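Local coordinates for protein mucin-like protocadherin (Homo sapiens, PDB 6OAE) that probably joins adjacent microvilli of epithelial cells through calcium-dependent heterophilic complexes between its extracellular part and CDHR2, at residues Thr118-Glu122 and Thr123-Ala127; Phe47-Gly51 and Asn52-Leu56; Arg182-Gly186 and Glu187-Pro191. All coordinates share one frame; numbering follows the deposited sequence.

Contact 1: residues Thr118-Glu122 and Thr123-Ala127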
loop_
_atom_site.group_PDB
_atom_site.type_symbol
_atom_site.label_atom_id
_atom_site.label_comp_id
_atom_site.label_asym_id
_atom_site.label_seq_id
_atom_site.Cartn_x
_atom_site.Cartn_y
_atom_site.Cartn_z
ATOM N N THR A 118 -28.881 -3.090 -5.726
ATOM C CA THR A 118 -27.753 -2.529 -4.947
ATOM C C THR A 118 -28.353 -1.463 -4.036
ATOM O O THR A 118 -29.051 -0.580 -4.568
ATOM C CB THR A 118 -26.643 -1.958 -5.843
ATOM O OG1 THR A 118 -26.067 -3.048 -6.543
ATOM C CG2 THR A 118 -25.570 -1.255 -5.050
ATOM N N VAL A 119 -28.118 -1.532 -2.724
ATOM C CA VAL A 119 -28.644 -0.534 -1.747
ATOM C C VAL A 119 -27.506 0.377 -1.268
ATOM O O VAL A 119 -27.789 1.536 -0.899
ATOM C CB VAL A 119 -29.371 -1.258 -0.594
ATOM C CG1 VAL A 119 -29.656 -0.362 0.589
ATOM C CG2 VAL A 119 -30.669 -1.893 -1.094
ATOM N N ILE A 120 -26.263 -0.116 -1.228
ATOM C CA ILE A 120 -25.070 0.729 -0.919
ATOM C C ILE A 120 -24.045 0.424 -2.004
ATOM O O ILE A 120 -23.626 -0.720 -2.142
ATOM C CB ILE A 120 -24.490 0.493 0.485
ATOM C CG1 ILE A 120 -25.568 0.512 1.574
ATOM C CG2 ILE A 120 -23.411 1.526 0.764
ATOM C CD1 ILE A 120 -25.058 0.160 2.970
ATOM N N PRO A 121 -23.605 1.419 -2.794
ATOM C CA PRO A 121 -22.599 1.173 -3.811
ATOM C C PRO A 121 -21.217 1.062 -3.141
ATOM O O PRO A 121 -21.012 1.543 -2.013
ATOM C CB PRO A 121 -22.748 2.400 -4.716
ATOM C CG PRO A 121 -23.068 3.496 -3.729
ATOM C CD PRO A 121 -24.005 2.838 -2.740
ATOM N N GLU A 122 -20.310 0.408 -3.860
ATOM C CA GLU A 122 -18.883 0.181 -3.487
ATOM C C GLU A 122 -18.255 1.486 -2.947
ATOM O O GLU A 122 -17.522 1.430 -1.944
ATOM C CB GLU A 122 -18.177 -0.393 -4.721
ATOM C CG GLU A 122 -17.011 -1.274 -4.395
ATOM C CD GLU A 122 -16.286 -1.899 -5.583
ATOM O OE1 GLU A 122 -15.052 -2.100 -5.474
ATOM O OE2 GLU A 122 -16.941 -2.208 -6.590
ATOM N N THR A 123 -18.548 2.637 -3.561
ATOM C CA THR A 123 -17.966 3.966 -3.208
ATOM C C THR A 123 -18.284 4.375 -1.754
ATOM O O THR A 123 -17.462 5.103 -1.143
ATOM C CB THR A 123 -18.439 5.037 -4.200
ATOM O OG1 THR A 123 -19.860 4.957 -4.300
ATOM C CG2 THR A 123 -17.826 4.867 -5.575
ATOM N N GLN A 124 -19.418 3.954 -1.217
ATOM C CA GLN A 124 -19.854 4.313 0.154
ATOM C C GLN A 124 -19.266 3.346 1.186
ATOM O O GLN A 124 -19.267 3.735 2.374
ATOM C CB GLN A 124 -21.378 4.370 0.227
ATOM C CG GLN A 124 -21.947 5.586 -0.501
ATOM C CD GLN A 124 -23.452 5.674 -0.463
ATOM O OE1 GLN A 124 -24.114 5.159 0.448
ATOM N NE2 GLN A 124 -24.013 6.360 -1.453
ATOM N N LEU A 125 -18.789 2.151 0.786
ATOM C CA LEU A 125 -18.269 1.143 1.762
ATOM C C LEU A 125 -16.761 0.953 1.664
ATOM O O LEU A 125 -16.220 0.514 2.651
ATOM C CB LEU A 125 -18.963 -0.211 1.549
ATOM C CG LEU A 125 -20.463 -0.239 1.844
ATOM C CD1 LEU A 125 -20.981 -1.678 1.909
ATOM C CD2 LEU A 125 -20.768 0.463 3.144
ATOM N N GLN A 126 -16.133 1.247 0.537
ATOM C CA GLN A 126 -14.723 0.847 0.290
ATOM C C GLN A 126 -13.788 1.518 1.301
ATOM O O GLN A 126 -14.030 2.674 1.725
ATOM C CB GLN A 126 -14.302 1.091 -1.156
ATOM C CG GLN A 126 -14.281 2.555 -1.576
ATOM C CD GLN A 126 -14.181 2.679 -3.077
ATOM O OE1 GLN A 126 -14.048 1.687 -3.797
ATOM N NE2 GLN A 126 -14.243 3.910 -3.567
ATOM N N ALA A 127 -12.765 0.774 1.694
ATOM C CA ALA A 127 -11.625 1.271 2.482
ATOM C C ALA A 127 -10.524 1.711 1.515
ATOM O O ALA A 127 -10.644 1.464 0.301
ATOM C CB ALA A 127 -11.159 0.189 3.423
HETATM O O HOH W 1 -26.794 4.145 -0.180
#
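Ile-120 and Pro-121 meet Gln-124 and Leu-125 in a local contact round the single helical turn that follows edge strand 118-120 in the second cadherin repeat. Just before the turn the strand carries a classic beta bulge, Val-119 and Ile-120 both facing Leu-161 of strand 158-163, and the chain turns a corner there. Three backbone bonds close the turn. Pro-121 O takes the N-H of Gln-124 at 3.0 Å, and Glu-122 O receives two N-H groups: Gln-126 N at 2.8 Å, almost in line with the C=O, and Leu-125 N at 3.1 Å, well above the carbonyl plane. Ile-120 turns its CG2 branch toward the helical turn. With chi1 at -48° that methyl is anti to the backbone N, which carries it to Gln-124 CB at 3.5 Å and to Leu-125 CG at 3.6 Å; both side chains cross Ile-120 at about a right angle. Ile-120 and Leu-125 are buried, and Ile-107 of strand 104-110 and Leu-179 of strand 174-182 continue their apolar packing. On the outer side the extended Gln-124 side chain passes at a slant over the Pro-121 ring, its amide carbon CD 3.7 Å from Pro-121 CD, while Thr-123 OG1 lies near CG of the same ring. Ala-127 leaves the turn with its N bonded to Tyr-138 OH, tying this end to strand 137-142. A water bridges Val-119 O and Gln-124 OE1, donating to both and lying 2.9 Å from each.

Contact 2: residues Phe47-Gly51 and Asn52-Leu56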
loop_
_atom_site.group_PDB
_atom_site.type_symbol
_atom_site.label_atom_id
_atom_site.label_comp_id
_atom_site.label_asym_id
_atom_site.label_seq_id
_atom_site.Cartn_x
_atom_site.Cartn_y
_atom_site.Cartn_z
ATOM N N PHE A 47 22.165 9.056 -0.667
ATOM C CA PHE A 47 23.455 8.347 -0.747
ATOM C C PHE A 47 24.575 9.169 -0.144
ATOM O O PHE A 47 24.470 10.407 -0.066
ATOM C CB PHE A 47 23.784 8.054 -2.216
ATOM C CG PHE A 47 22.834 7.114 -2.908
ATOM C CD1 PHE A 47 22.955 5.734 -2.742
ATOM C CD2 PHE A 47 21.814 7.595 -3.711
ATOM C CE1 PHE A 47 22.082 4.868 -3.380
ATOM C CE2 PHE A 47 20.941 6.733 -4.346
ATOM C CZ PHE A 47 21.076 5.364 -4.187
ATOM N N ARG A 48 25.656 8.488 0.216
ATOM C CA ARG A 48 26.962 9.140 0.433
ATOM C C ARG A 48 28.039 8.216 -0.089
ATOM O O ARG A 48 27.801 7.003 -0.218
ATOM C CB ARG A 48 27.232 9.500 1.895
ATOM C CG ARG A 48 27.579 8.329 2.805
ATOM C CD ARG A 48 27.883 8.770 4.233
ATOM N NE ARG A 48 28.537 7.668 4.917
ATOM C CZ ARG A 48 27.917 6.613 5.430
ATOM N NH1 ARG A 48 26.597 6.496 5.377
ATOM N NH2 ARG A 48 28.627 5.667 6.008
ATOM N N ILE A 49 29.187 8.803 -0.347
ATOM C CA ILE A 49 30.426 8.101 -0.709
ATOM C C ILE A 49 31.453 8.462 0.347
ATOM O O ILE A 49 31.661 9.668 0.583
ATOM C CB ILE A 49 30.873 8.478 -2.124
ATOM C CG1 ILE A 49 29.798 8.116 -3.151
ATOM C CG2 ILE A 49 32.219 7.842 -2.430
ATOM C CD1 ILE A 49 30.095 8.649 -4.552
ATOM N N GLN A 50 32.035 7.442 0.955
ATOM C CA GLN A 50 33.152 7.533 1.925
ATOM C C GLN A 50 34.075 6.346 1.700
ATOM O O GLN A 50 33.557 5.203 1.571
ATOM C CB GLN A 50 32.630 7.527 3.362
ATOM C CG GLN A 50 32.410 8.916 3.929
ATOM C CD GLN A 50 32.119 8.836 5.409
ATOM O OE1 GLN A 50 31.156 8.204 5.834
ATOM N NE2 GLN A 50 32.965 9.468 6.209
ATOM N N GLY A 51 35.384 6.605 1.665
ATOM C CA GLY A 51 36.416 5.596 1.409
ATOM C C GLY A 51 36.140 4.826 0.134
ATOM O O GLY A 51 36.370 3.622 0.135
ATOM N N ASN A 52 35.650 5.496 -0.910
ATOM C CA ASN A 52 35.401 4.883 -2.247
ATOM C C ASN A 52 34.366 3.757 -2.123
ATOM O O ASN A 52 34.466 2.748 -2.861
ATOM C CB ASN A 52 36.726 4.443 -2.897
ATOM C CG ASN A 52 37.566 5.632 -3.306
ATOM O OD1 ASN A 52 37.077 6.763 -3.360
ATOM N ND2 ASN A 52 38.827 5.386 -3.602
ATOM N N GLN A 53 33.395 3.923 -1.216
ATOM C CA GLN A 53 32.246 2.991 -1.079
ATOM C C GLN A 53 30.977 3.822 -1.158
ATOM O O GLN A 53 30.990 4.966 -0.650
ATOM C CB GLN A 53 32.317 2.213 0.235
ATOM C CG GLN A 53 33.545 1.315 0.357
ATOM C CD GLN A 53 33.562 0.547 1.658
ATOM O OE1 GLN A 53 33.489 1.117 2.729
ATOM N NE2 GLN A 53 33.664 -0.759 1.577
ATOM N N LEU A 54 29.929 3.271 -1.774
ATOM C CA LEU A 54 28.610 3.908 -1.874
ATOM C C LEU A 54 27.743 3.362 -0.744
ATOM O O LEU A 54 27.645 2.127 -0.594
ATOM C CB LEU A 54 27.963 3.626 -3.222
ATOM C CG LEU A 54 26.590 4.256 -3.436
ATOM C CD1 LEU A 54 26.671 5.765 -3.434
ATOM C CD2 LEU A 54 25.962 3.738 -4.720
ATOM N N PHE A 55 27.148 4.264 0.000
ATOM C CA PHE A 55 26.234 3.952 1.117
ATOM C C PHE A 55 24.868 4.581 0.866
ATOM O O PHE A 55 24.809 5.631 0.188
ATOM C CB PHE A 55 26.791 4.519 2.420
ATOM C CG PHE A 55 28.071 3.914 2.917
ATOM C CD1 PHE A 55 29.303 4.444 2.548
ATOM C CD2 PHE A 55 28.045 2.852 3.815
ATOM C CE1 PHE A 55 30.480 3.893 3.030
ATOM C CE2 PHE A 55 29.228 2.299 4.291
ATOM C CZ PHE A 55 30.440 2.829 3.910
ATOM N N LEU A 56 23.829 3.943 1.412
ATOM C CA LEU A 56 22.478 4.511 1.640
ATOM C C LEU A 56 22.505 5.181 3.007
ATOM O O LEU A 56 22.919 4.489 3.937
ATOM C CB LEU A 56 21.431 3.389 1.671
ATOM C CG LEU A 56 20.638 3.106 0.412
ATOM C CD1 LEU A 56 19.680 1.955 0.661
ATOM C CD2 LEU A 56 19.877 4.340 -0.047
#
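Phe-55 carries the guanidinium of Arg-48 flat on one face of its ring, the two planes only 11° apart and Arg-48 CZ 4.0 Å from the ring centroid, a stacked cation-pi pair. NH2 sits over the middle of the ring, while NH1 reaches back to Phe-55 CB at 3.6 Å. The arginine gets there by placing CG between its backbone N and carbonyl carbon (chi1 74°) and then running extended to NE. Two polar partners hold the group in place: NE donates to Gln-50 OE1 at 2.8 Å, and NH1 to Asn-57 OD1 just beyond the hairpin. With an alanine in place of Arg-48, one face of Phe-55 would probably lose its cover, and Gln-50 OE1 and Asn-57 OD1 the N-H groups they accept. Arg-48 and Phe-55 are also a hydrogen-bonded antiparallel pair in the beta hairpin of strands 47-50 and 53-56, closed by a type I' turn from Gln-50 to Gln-53. Phe-55 N donates to Arg-48 O at 2.8 Å, and Arg-48 N answers to Phe-55 O at 3.0 Å. Phe-47, on the other face of the sheet, turns into the sandwich core of the first cadherin repeat. Its CD1 packs on Leu-54 CD1 at 3.8 Å, and its CE1 on Leu-56 CD2 at 4.0 Å, with Phe-55 O at the ring edge. Leu-68 and Val-88 of the facing sheet close round the phenylalanine.

Contact 3: residues Arg182-Gly186 and Glu187-Pro191. With CA (calcium ion), chain E.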
loop_
_atom_site.group_PDB
_atom_site.type_symbol
_atom_site.label_atom_id
_atom_site.label_comp_id
_atom_site.label_asym_id
_atom_site.label_seq_id
_atom_site.Cartn_x
_atom_site.Cartn_y
_atom_site.Cartn_z
ATOM N N ARG A 182 -9.638 -6.637 5.074
ATOM C CA ARG A 182 -8.221 -7.027 5.277
ATOM C C ARG A 182 -7.501 -6.798 3.951
ATOM O O ARG A 182 -8.188 -6.762 2.892
ATOM C CB ARG A 182 -8.095 -8.458 5.821
ATOM C CG ARG A 182 -8.629 -9.529 4.894
ATOM C CD ARG A 182 -8.322 -10.971 5.284
ATOM N NE ARG A 182 -8.797 -11.844 4.211
ATOM C CZ ARG A 182 -10.043 -12.318 4.073
ATOM N NH1 ARG A 182 -10.998 -12.044 4.952
ATOM N NH2 ARG A 182 -10.332 -13.092 3.044
ATOM N N ASP A 183 -6.171 -6.666 4.000
ATOM C CA ASP A 183 -5.341 -6.363 2.804
ATOM C C ASP A 183 -4.625 -7.629 2.306
ATOM O O ASP A 183 -3.673 -7.485 1.559
ATOM C CB ASP A 183 -4.377 -5.222 3.106
ATOM C CG ASP A 183 -3.459 -5.438 4.298
ATOM O OD1 ASP A 183 -3.461 -6.560 4.890
ATOM O OD2 ASP A 183 -2.769 -4.461 4.638
ATOM N N THR A 184 -5.071 -8.819 2.721
ATOM C CA THR A 184 -4.525 -10.126 2.281
ATOM C C THR A 184 -5.675 -11.077 1.976
ATOM O O THR A 184 -6.724 -11.018 2.612
ATOM C CB THR A 184 -3.588 -10.724 3.337
ATOM O OG1 THR A 184 -4.332 -10.987 4.537
ATOM C CG2 THR A 184 -2.403 -9.822 3.601
ATOM N N PRO A 185 -5.528 -11.993 1.004
ATOM C CA PRO A 185 -6.571 -12.977 0.744
ATOM C C PRO A 185 -6.795 -13.893 1.957
ATOM O O PRO A 185 -7.918 -14.249 2.205
ATOM C CB PRO A 185 -6.048 -13.818 -0.429
ATOM C CG PRO A 185 -4.851 -13.089 -0.962
ATOM C CD PRO A 185 -4.377 -12.126 0.098
ATOM N N GLY A 186 -5.707 -14.238 2.657
ATOM C CA GLY A 186 -5.695 -15.143 3.821
ATOM C C GLY A 186 -6.002 -14.392 5.104
ATOM O O GLY A 186 -5.507 -13.249 5.271
ATOM N N GLU A 187 -6.791 -15.004 5.983
ATOM C CA GLU A 187 -7.202 -14.389 7.272
ATOM C C GLU A 187 -6.087 -14.500 8.318
ATOM O O GLU A 187 -6.034 -13.629 9.196
ATOM C CB GLU A 187 -8.462 -15.069 7.804
ATOM C CG GLU A 187 -9.678 -14.845 6.933
ATOM C CD GLU A 187 -10.942 -15.467 7.493
ATOM O OE1 GLU A 187 -11.945 -15.560 6.745
ATOM O OE2 GLU A 187 -10.920 -15.862 8.685
ATOM N N ASN A 188 -5.237 -15.526 8.231
ATOM C CA ASN A 188 -4.300 -15.917 9.322
ATOM C C ASN A 188 -2.838 -15.749 8.904
ATOM O O ASN A 188 -1.978 -16.305 9.602
ATOM C CB ASN A 188 -4.561 -17.359 9.771
ATOM C CG ASN A 188 -6.034 -17.647 9.980
ATOM O OD1 ASN A 188 -6.536 -18.671 9.538
ATOM N ND2 ASN A 188 -6.741 -16.751 10.638
ATOM N N VAL A 189 -2.551 -15.011 7.830
ATOM C CA VAL A 189 -1.148 -14.799 7.350
ATOM C C VAL A 189 -0.581 -13.525 7.997
ATOM O O VAL A 189 -1.372 -12.735 8.552
ATOM C CB VAL A 189 -1.067 -14.750 5.815
ATOM C CG1 VAL A 189 -1.611 -16.041 5.201
ATOM C CG2 VAL A 189 -1.770 -13.522 5.235
ATOM N N GLU A 190 0.742 -13.353 7.900
ATOM C CA GLU A 190 1.537 -12.230 8.467
ATOM C C GLU A 190 2.528 -11.727 7.409
ATOM O O GLU A 190 3.264 -12.527 6.845
ATOM C CB GLU A 190 2.219 -12.732 9.744
ATOM C CG GLU A 190 1.244 -12.854 10.913
ATOM C CD GLU A 190 1.500 -13.939 11.949
ATOM O OE1 GLU A 190 2.327 -14.847 11.694
ATOM O OE2 GLU A 190 0.854 -13.877 13.018
ATOM N N PRO A 191 2.593 -10.415 7.069
ATOM C CA PRO A 191 1.750 -9.370 7.661
ATOM C C PRO A 191 0.340 -9.313 7.040
ATOM O O PRO A 191 0.192 -9.578 5.849
ATOM C CB PRO A 191 2.525 -8.093 7.312
ATOM C CG PRO A 191 3.114 -8.406 5.956
ATOM C CD PRO A 191 3.486 -9.871 6.037
HETATM CA CA CA E . -1.636 -2.880 3.363
#
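Glu-187 crosses the end of Arg-182 at a slant, laying its CG methylene over one face of the guanidinium, 3.7 Å from NH1 and offset toward the rim of the group. The carboxylate is turned about 50° against the guanidinium plane, and OE1 stays 4.1 Å from NH1, well out of that plane. No N-H points at it, so the opposite charges probably attract without forming a salt bridge. The hydrogen bonds of NE and NH2 go instead to the bend of its own loop: NH2 donates to Pro-185 O at 2.8 Å, and NE makes weak bonds to the carbonyls of Thr-184 and Pro-185. With chi1 at 63°, CG lies between the backbone N and carbonyl carbon, and the extended chain from CG carries NE to these carbonyls. Farther along, Thr-184 and Val-189 run antiparallel alongside one another, Val-189 CG2 resting 3.7 Å from Thr-184 OG1. That hydroxyl donates to Gly-186 O at 2.7 Å, in the carbonyl plane, and is also bonded to Ser-192 OG. Thr-184 CG2 touches Pro-191 O at 3.4 Å. Asp-183 takes no part in this packing; its OD2 binds calcium at 2.3 Å with Asn-94, Asn-96, Asp-129, Asp-131 and Asp-134, in the calcium-binding linker characteristic of successive cadherin repeats. From the end of strand 174-182 the chain makes most of the surface loop that leads to strand 194-204 in the second repeat; Arg-182 leans on Phe-137 and Thr-139 of the neighbouring strand 137-142.

How the contacts relate
Along the chain contact 2 comes first, then contact 1, then contact 3. Contact 2 lies in the first of two cadherin repeats that form this piece of the longer protein; the other two lie in the second. Contacts 1 and 2 sit on opposite sides of the chain's centre, their centres about 50 Å apart, while the centre of contact 3 is about 38 Å from that of contact 2 and about 22 Å from that of contact 1. Contact 2 is a hairpin of a three-stranded sheet, contact 1 leaves the edge of the corresponding sheet, and contact 3 links two strands of the facing one. Contact 3 alone supplies a calcium ligand, helping to join the repeats at the metal-bound linker.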